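Local coordinates for O-succinylhomoserine sulfhydrylase (Mycobacterium tuberculosis, PDB 3NDN), which probably catalyses the pyridoxal 5'-phosphate-dependent formation of L-homocysteine from O-succinyl-L-homoserine and hydrogen sulfide, at residues A[163-174]-A[191-202]. Residues are numbered along the deposited sequence; the frame is centred on the assembly and turned at random.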
ATOM      1  N   LEU A 163      26.089  17.609  36.963  1.00 46.42           N
ATOM      2  CA  LEU A 163      25.688  18.884  36.351  1.00 46.90           C
ATOM      3  C   LEU A 163      26.261  20.139  37.058  1.00 48.50           C
ATOM      4  O   LEU A 163      25.665  21.222  37.011  1.00 49.22           O
ATOM      5  CB  LEU A 163      24.149  18.968  36.230  1.00 45.62           C
ATOM      6  CG  LEU A 163      23.439  18.009  35.244  1.00 44.13           C
ATOM      7  CD1 LEU A 163      21.921  18.024  35.444  1.00 42.09           C
ATOM      8  CD2 LEU A 163      23.795  18.292  33.772  1.00 41.66           C
ATOM      9  N   SER A 164      27.419  20.001  37.695  1.00 49.80           N
ATOM     10  CA  SER A 164      28.041  21.142  38.376  1.00 51.25           C
ATOM     11  C   SER A 164      29.056  21.882  37.483  1.00 51.73           C
ATOM     12  O   SER A 164      29.701  22.837  37.923  1.00 52.71           O
ATOM     13  CB  SER A 164      28.668  20.711  39.701  1.00 51.83           C
ATOM     14  OG  SER A 164      29.763  19.850  39.467  1.00 52.37           O
ATOM     15  N   VAL A 165      29.189  21.436  36.235  1.00 51.14           N
ATOM     16  CA  VAL A 165      29.990  22.130  35.210  1.00 51.30           C
ATOM     17  C   VAL A 165      29.145  22.303  33.932  1.00 50.29           C
ATOM     18  O   VAL A 165      28.180  21.561  33.752  1.00 49.31           O
ATOM     19  CB  VAL A 165      31.321  21.377  34.884  1.00 51.83           C
ATOM     20  CG1 VAL A 165      32.242  21.304  36.112  1.00 53.38           C
ATOM     21  CG2 VAL A 165      31.054  19.984  34.308  1.00 50.60           C
ATOM     22  N   PRO A 166      29.492  23.281  33.052  1.00 50.29           N
ATOM     23  CA  PRO A 166      28.722  23.485  31.805  1.00 48.88           C
ATOM     24  C   PRO A 166      28.529  22.210  30.984  1.00 47.51           C
ATOM     25  O   PRO A 166      29.476  21.436  30.801  1.00 47.21           O
ATOM     26  CB  PRO A 166      29.557  24.506  31.025  1.00 49.47           C
ATOM     27  CG  PRO A 166      30.270  25.298  32.114  1.00 51.30           C
ATOM     28  CD  PRO A 166      30.541  24.309  33.228  1.00 51.38           C
ATOM     29  N   THR A 167      27.299  22.021  30.502  1.00 45.74           N
ATOM     30  CA  THR A 167      26.851  20.790  29.833  1.00 44.03           C
ATOM     31  C   THR A 167      25.967  21.165  28.621  1.00 42.79           C
ATOM     32  O   THR A 167      25.284  22.203  28.647  1.00 42.12           O
ATOM     33  CB  THR A 167      26.102  19.880  30.863  1.00 44.29           C
ATOM     34  OG1 THR A 167      26.997  19.549  31.941  1.00 44.21           O
ATOM     35  CG2 THR A 167      25.557  18.585  30.237  1.00 43.24           C
ATOM     36  N   GLN A 168      26.004  20.347  27.560  1.00 41.48           N
ATOM     37  CA  GLN A 168      25.211  20.599  26.340  1.00 40.40           C
ATOM     38  C   GLN A 168      23.864  19.848  26.287  1.00 39.31           C
ATOM     39  O   GLN A 168      22.855  20.416  25.857  1.00 39.10           O
ATOM     40  CB  GLN A 168      26.033  20.302  25.072  1.00 40.58           C
ATOM     41  CG  GLN A 168      26.961  21.436  24.625  1.00 41.01           C
ATOM     42  CD  GLN A 168      28.178  21.590  25.535  1.00 42.00           C
ATOM     43  OE1 GLN A 168      28.853  20.606  25.860  1.00 41.80           O
ATOM     44  NE2 GLN A 168      28.450  22.821  25.960  1.00 42.99           N
ATOM     45  N   ALA A 169      23.850  18.587  26.727  1.00 38.29           N
ATOM     46  CA  ALA A 169      22.632  17.759  26.671  1.00 37.69           C
ATOM     47  C   ALA A 169      22.454  16.840  27.878  1.00 37.16           C
ATOM     48  O   ALA A 169      23.430  16.421  28.494  1.00 37.22           O
ATOM     49  CB  ALA A 169      22.581  16.947  25.363  1.00 36.54           C
ATOM     50  N   VAL A 170      21.185  16.560  28.199  1.00 36.55           N
ATOM     51  CA  VAL A 170      20.766  15.571  29.199  1.00 35.96           C
ATOM     52  C   VAL A 170      19.767  14.594  28.519  1.00 35.74           C
ATOM     53  O   VAL A 170      18.860  15.041  27.802  1.00 35.47           O
ATOM     54  CB  VAL A 170      20.109  16.278  30.413  1.00 36.59           C
ATOM     55  CG1 VAL A 170      19.236  15.319  31.246  1.00 36.67           C
ATOM     56  CG2 VAL A 170      21.194  16.951  31.308  1.00 36.32           C
ATOM     57  N   PHE A 171      19.935  13.285  28.725  1.00 35.39           N
ATOM     58  CA  PHE A 171      19.025  12.266  28.131  1.00 35.01           C
ATOM     59  C   PHE A 171      18.588  11.220  29.178  1.00 35.11           C
ATOM     60  O   PHE A 171      19.431  10.687  29.889  1.00 35.06           O
ATOM     61  CB  PHE A 171      19.717  11.560  26.948  1.00 34.48           C
ATOM     62  CG  PHE A 171      18.866  10.491  26.274  1.00 34.65           C
ATOM     63  CD1 PHE A 171      17.781  10.840  25.481  1.00 34.64           C
ATOM     64  CD2 PHE A 171      19.142   9.136  26.457  1.00 35.87           C
ATOM     65  CE1 PHE A 171      16.978   9.854  24.868  1.00 35.04           C
ATOM     66  CE2 PHE A 171      18.352   8.142  25.838  1.00 37.09           C
ATOM     67  CZ  PHE A 171      17.267   8.509  25.045  1.00 34.44           C
ATOM     68  N   PHE A 172      17.281  10.923  29.261  1.00 34.26           N
ATOM     69  CA  PHE A 172      16.774   9.802  30.086  1.00 34.38           C
ATOM     70  C   PHE A 172      15.408   9.278  29.585  1.00 33.95           C
ATOM     71  O   PHE A 172      14.743   9.961  28.803  1.00 33.19           O
ATOM     72  CB  PHE A 172      16.690  10.170  31.589  1.00 34.50           C
ATOM     73  CG  PHE A 172      15.767  11.348  31.907  1.00 34.68           C
ATOM     74  CD1 PHE A 172      14.405  11.154  32.134  1.00 33.24           C
ATOM     75  CD2 PHE A 172      16.283  12.643  32.022  1.00 34.91           C
ATOM     76  CE1 PHE A 172      13.550  12.236  32.433  1.00 34.99           C
ATOM     77  CE2 PHE A 172      15.446  13.740  32.320  1.00 34.58           C
ATOM     78  CZ  PHE A 172      14.069  13.540  32.529  1.00 33.07           C
ATOM     79  N   GLU A 173      15.035   8.072  30.031  1.00 34.17           N
ATOM     80  CA  GLU A 173      13.683   7.497  29.866  1.00 34.78           C
ATOM     81  C   GLU A 173      13.029   7.377  31.245  1.00 34.85           C
ATOM     82  O   GLU A 173      13.724   7.098  32.231  1.00 35.22           O
ATOM     83  CB  GLU A 173      13.743   6.077  29.281  1.00 34.78           C
ATOM     84  CG  GLU A 173      14.422   5.924  27.917  1.00 37.96           C
ATOM     85  CD  GLU A 173      14.871   4.480  27.637  1.00 43.08           C
ATOM     86  OE1 GLU A 173      14.249   3.525  28.181  1.00 45.15           O
ATOM     87  OE2 GLU A 173      15.849   4.300  26.874  1.00 43.02           O
ATOM     88  N   THR A 174      11.705   7.575  31.315  1.00 34.15           N
ATOM     89  CA  THR A 174      10.934   7.310  32.550  1.00 34.20           C
ATOM     90  C   THR A 174       9.466   6.957  32.236  1.00 33.50           C
ATOM     91  O   THR A 174       8.836   7.639  31.434  1.00 32.78           O
ATOM     92  CB  THR A 174      11.028   8.475  33.602  1.00 34.51           C
ATOM     93  OG1 THR A 174      10.356   8.093  34.814  1.00 34.76           O
ATOM     94  CG2 THR A 174      10.422   9.784  33.078  1.00 34.48           C
ATOM     95  N   LEU A 191      18.023  21.396  37.421  1.00 40.05           N
ATOM     96  CA  LEU A 191      19.495  21.240  37.464  1.00 40.59           C
ATOM     97  C   LEU A 191      20.166  21.350  36.096  1.00 40.41           C
ATOM     98  O   LEU A 191      21.291  21.850  35.995  1.00 40.60           O
ATOM     99  CB  LEU A 191      19.905  19.898  38.095  1.00 40.74           C
ATOM    100  CG  LEU A 191      19.579  19.582  39.557  1.00 41.76           C
ATOM    101  CD1 LEU A 191      19.730  18.086  39.810  1.00 40.81           C
ATOM    102  CD2 LEU A 191      20.450  20.396  40.547  1.00 42.79           C
ATOM    103  N   ALA A 192      19.494  20.845  35.054  1.00 39.42           N
ATOM    104  CA  ALA A 192      20.022  20.863  33.692  1.00 39.16           C
ATOM    105  C   ALA A 192      20.089  22.284  33.134  1.00 39.55           C
ATOM    106  O   ALA A 192      21.073  22.651  32.484  1.00 40.32           O
ATOM    107  CB  ALA A 192      19.168  19.965  32.765  1.00 38.47           C
ATOM    108  N   HIS A 193      19.056  23.085  33.397  1.00 39.40           N
ATOM    109  CA  HIS A 193      19.008  24.468  32.892  1.00 39.98           C
ATOM    110  C   HIS A 193      20.049  25.395  33.563  1.00 41.38           C
ATOM    111  O   HIS A 193      20.567  26.315  32.921  1.00 41.78           O
ATOM    112  CB  HIS A 193      17.588  25.040  32.959  1.00 39.86           C
ATOM    113  CG  HIS A 193      16.654  24.451  31.936  1.00 39.37           C
ATOM    114  ND1 HIS A 193      15.295  24.688  31.938  1.00 38.48           N
ATOM    115  CD2 HIS A 193      16.889  23.615  30.894  1.00 38.79           C
ATOM    116  CE1 HIS A 193      14.733  24.033  30.933  1.00 39.00           C
ATOM    117  NE2 HIS A 193      15.678  23.374  30.284  1.00 38.33           N
ATOM    118  N   ALA A 194      20.370  25.124  34.826  1.00 41.76           N
ATOM    119  CA  ALA A 194      21.432  25.864  35.530  1.00 43.61           C
ATOM    120  C   ALA A 194      22.822  25.563  34.948  1.00 44.05           C
ATOM    121  O   ALA A 194      23.723  26.404  35.017  1.00 45.23           O
ATOM    122  CB  ALA A 194      21.393  25.559  37.032  1.00 44.09           C
ATOM    123  N   ALA A 195      22.982  24.374  34.360  1.00 43.77           N
ATOM    124  CA  ALA A 195      24.217  23.989  33.656  1.00 43.76           C
ATOM    125  C   ALA A 195      24.262  24.389  32.168  1.00 43.37           C
ATOM    126  O   ALA A 195      25.246  24.090  31.476  1.00 43.85           O
ATOM    127  CB  ALA A 195      24.470  22.494  33.807  1.00 43.38           C
ATOM    128  N   GLY A 196      23.221  25.062  31.677  1.00 42.52           N
ATOM    129  CA  GLY A 196      23.160  25.464  30.256  1.00 41.89           C
ATOM    130  C   GLY A 196      22.736  24.376  29.264  1.00 40.87           C
ATOM    131  O   GLY A 196      22.812  24.578  28.044  1.00 41.11           O
ATOM    132  N   ALA A 197      22.281  23.231  29.777  1.00 40.01           N
ATOM    133  CA  ALA A 197      21.966  22.052  28.933  1.00 39.10           C
ATOM    134  C   ALA A 197      20.504  21.999  28.458  1.00 38.44           C
ATOM    135  O   ALA A 197      19.616  22.564  29.106  1.00 38.36           O
ATOM    136  CB  ALA A 197      22.323  20.758  29.679  1.00 39.22           C
ATOM    137  N   LYS A 198      20.279  21.328  27.321  1.00 37.29           N
ATOM    138  CA  LYS A 198      18.924  21.058  26.803  1.00 36.88           C
ATOM    139  C   LYS A 198      18.493  19.641  27.192  1.00 35.94           C
ATOM    140  O   LYS A 198      19.250  18.689  27.001  1.00 36.01           O
ATOM    141  CB  LYS A 198      18.874  21.204  25.270  1.00 36.29           C
ATOM    142  CG  LYS A 198      19.262  22.590  24.727  1.00 38.42           C
ATOM    143  CD  LYS A 198      18.237  23.671  25.106  1.00 40.10           C
ATOM    144  CE  LYS A 198      18.751  25.066  24.764  1.00 42.66           C
ATOM    145  NZ  LYS A 198      17.676  26.107  24.834  1.00 43.88           N
ATOM    146  N   VAL A 199      17.267  19.500  27.690  1.00 35.66           N
ATOM    147  CA  VAL A 199      16.783  18.211  28.197  1.00 35.08           C
ATOM    148  C   VAL A 199      16.026  17.413  27.123  1.00 34.61           C
ATOM    149  O   VAL A 199      15.021  17.899  26.597  1.00 34.23           O
ATOM    150  CB  VAL A 199      15.875  18.414  29.430  1.00 35.01           C
ATOM    151  CG1 VAL A 199      15.308  17.085  29.925  1.00 34.95           C
ATOM    152  CG2 VAL A 199      16.644  19.127  30.561  1.00 36.02           C
ATOM    153  N   VAL A 200      16.503  16.203  26.809  1.00 34.27           N
ATOM    154  CA  VAL A 200      15.829  15.303  25.833  1.00 33.47           C
ATOM    155  C   VAL A 200      15.158  14.142  26.585  1.00 33.42           C
ATOM    156  O   VAL A 200      15.843  13.335  27.214  1.00 33.28           O
ATOM    157  CB  VAL A 200      16.812  14.738  24.730  1.00 33.54           C
ATOM    158  CG1 VAL A 200      16.054  13.898  23.656  1.00 32.72           C
ATOM    159  CG2 VAL A 200      17.582  15.858  24.041  1.00 34.19           C
ATOM    160  N   LEU A 201      13.819  14.088  26.527  1.00 33.02           N
ATOM    161  CA  LEU A 201      13.013  13.016  27.132  1.00 32.69           C
ATOM    162  C   LEU A 201      12.554  12.001  26.073  1.00 32.78           C
ATOM    163  O   LEU A 201      11.951  12.395  25.086  1.00 31.84           O
ATOM    164  CB  LEU A 201      11.756  13.608  27.813  1.00 32.53           C
ATOM    165  CG  LEU A 201      10.697  12.648  28.382  1.00 31.94           C
ATOM    166  CD1 LEU A 201      11.225  11.911  29.624  1.00 32.96           C
ATOM    167  CD2 LEU A 201       9.357  13.374  28.717  1.00 29.35           C
ATOM    168  N   ASP A 202      12.848  10.718  26.301  1.00 33.35           N
ATOM    169  CA  ASP A 202      12.313   9.586  25.510  1.00 34.93           C
ATOM    170  C   ASP A 202      11.041   9.123  26.227  1.00 35.10           C
ATOM    171  O   ASP A 202      11.118   8.568  27.324  1.00 35.70           O
ATOM    172  CB  ASP A 202      13.397   8.478  25.432  1.00 35.13           C
ATOM    173  CG  ASP A 202      12.900   7.159  24.830  1.00 37.37           C
ATOM    174  OD1 ASP A 202      11.686   6.852  24.888  1.00 39.57           O
ATOM    175  OD2 ASP A 202      13.759   6.401  24.309  1.00 37.86           O
TER
HETATM  176  O   HOH W   1      23.236  22.409  37.773  1.00 35.49           O
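Strands 169-173 and 198-202, joined through helix 185-194, form a beta-alpha-beta crossover in the large seven-stranded sheet of this PLP-dependent trans-sulfuration enzyme, and Val170 pairs with Val199 at its middle. Their N-to-C directions differ by 18°, so the pairing is parallel. Bonds run from Lys198 N to Gln168 O, from Val170 N to Lys198 O and from Val200 N to Val170 O, the last the shortest at 2.8 Å; Phe172 N to Val200 O, at 3.5 Å, is weak.

Val170, Phe172, Val199 and Leu201 share the sheet face that carries the helix. Val170 CG2 lies 3.9 Å from Ala192 CB of that helix. Phe172 CG sits between the backbone N and carbonyl carbon (chi1 60°), and the ring slants across both neighbours on the partner strand: CE2 approaches Val199 CG1, while CE1 lies 3.7 Å from Leu201 CD1. Ile185 and Val188 of the helix also touch this ring.

Where the helix ends, Gly196 has positive phi in a Schellman motif, and Ala195 O accepts a bond from Thr167 N. Leu163 CD1 packs on Leu191 CB, and one water donates to both Leu163 O, just past the preceding helix, and Leu191 O, in the last turns of helix 185-194.

On the other face, Phe171 points its ring edge at Val200 CG1, with CE1 3.9 Å from Asp202 CB; helix 131-143 adds Cys133 and Cys137 against the ring. At the C-terminal strand ends, where the cofactor lies, Glu173 and Asp202 run side by side. Glu173 OE2 accepts from Phe130 N, and Asp202 OD1 bonds Val204 N. Asp202 OD2 lies close to the pyridine N1 of the cofactor-bearing lysine at position 227, and 3.9 Å from Glu173 OE2.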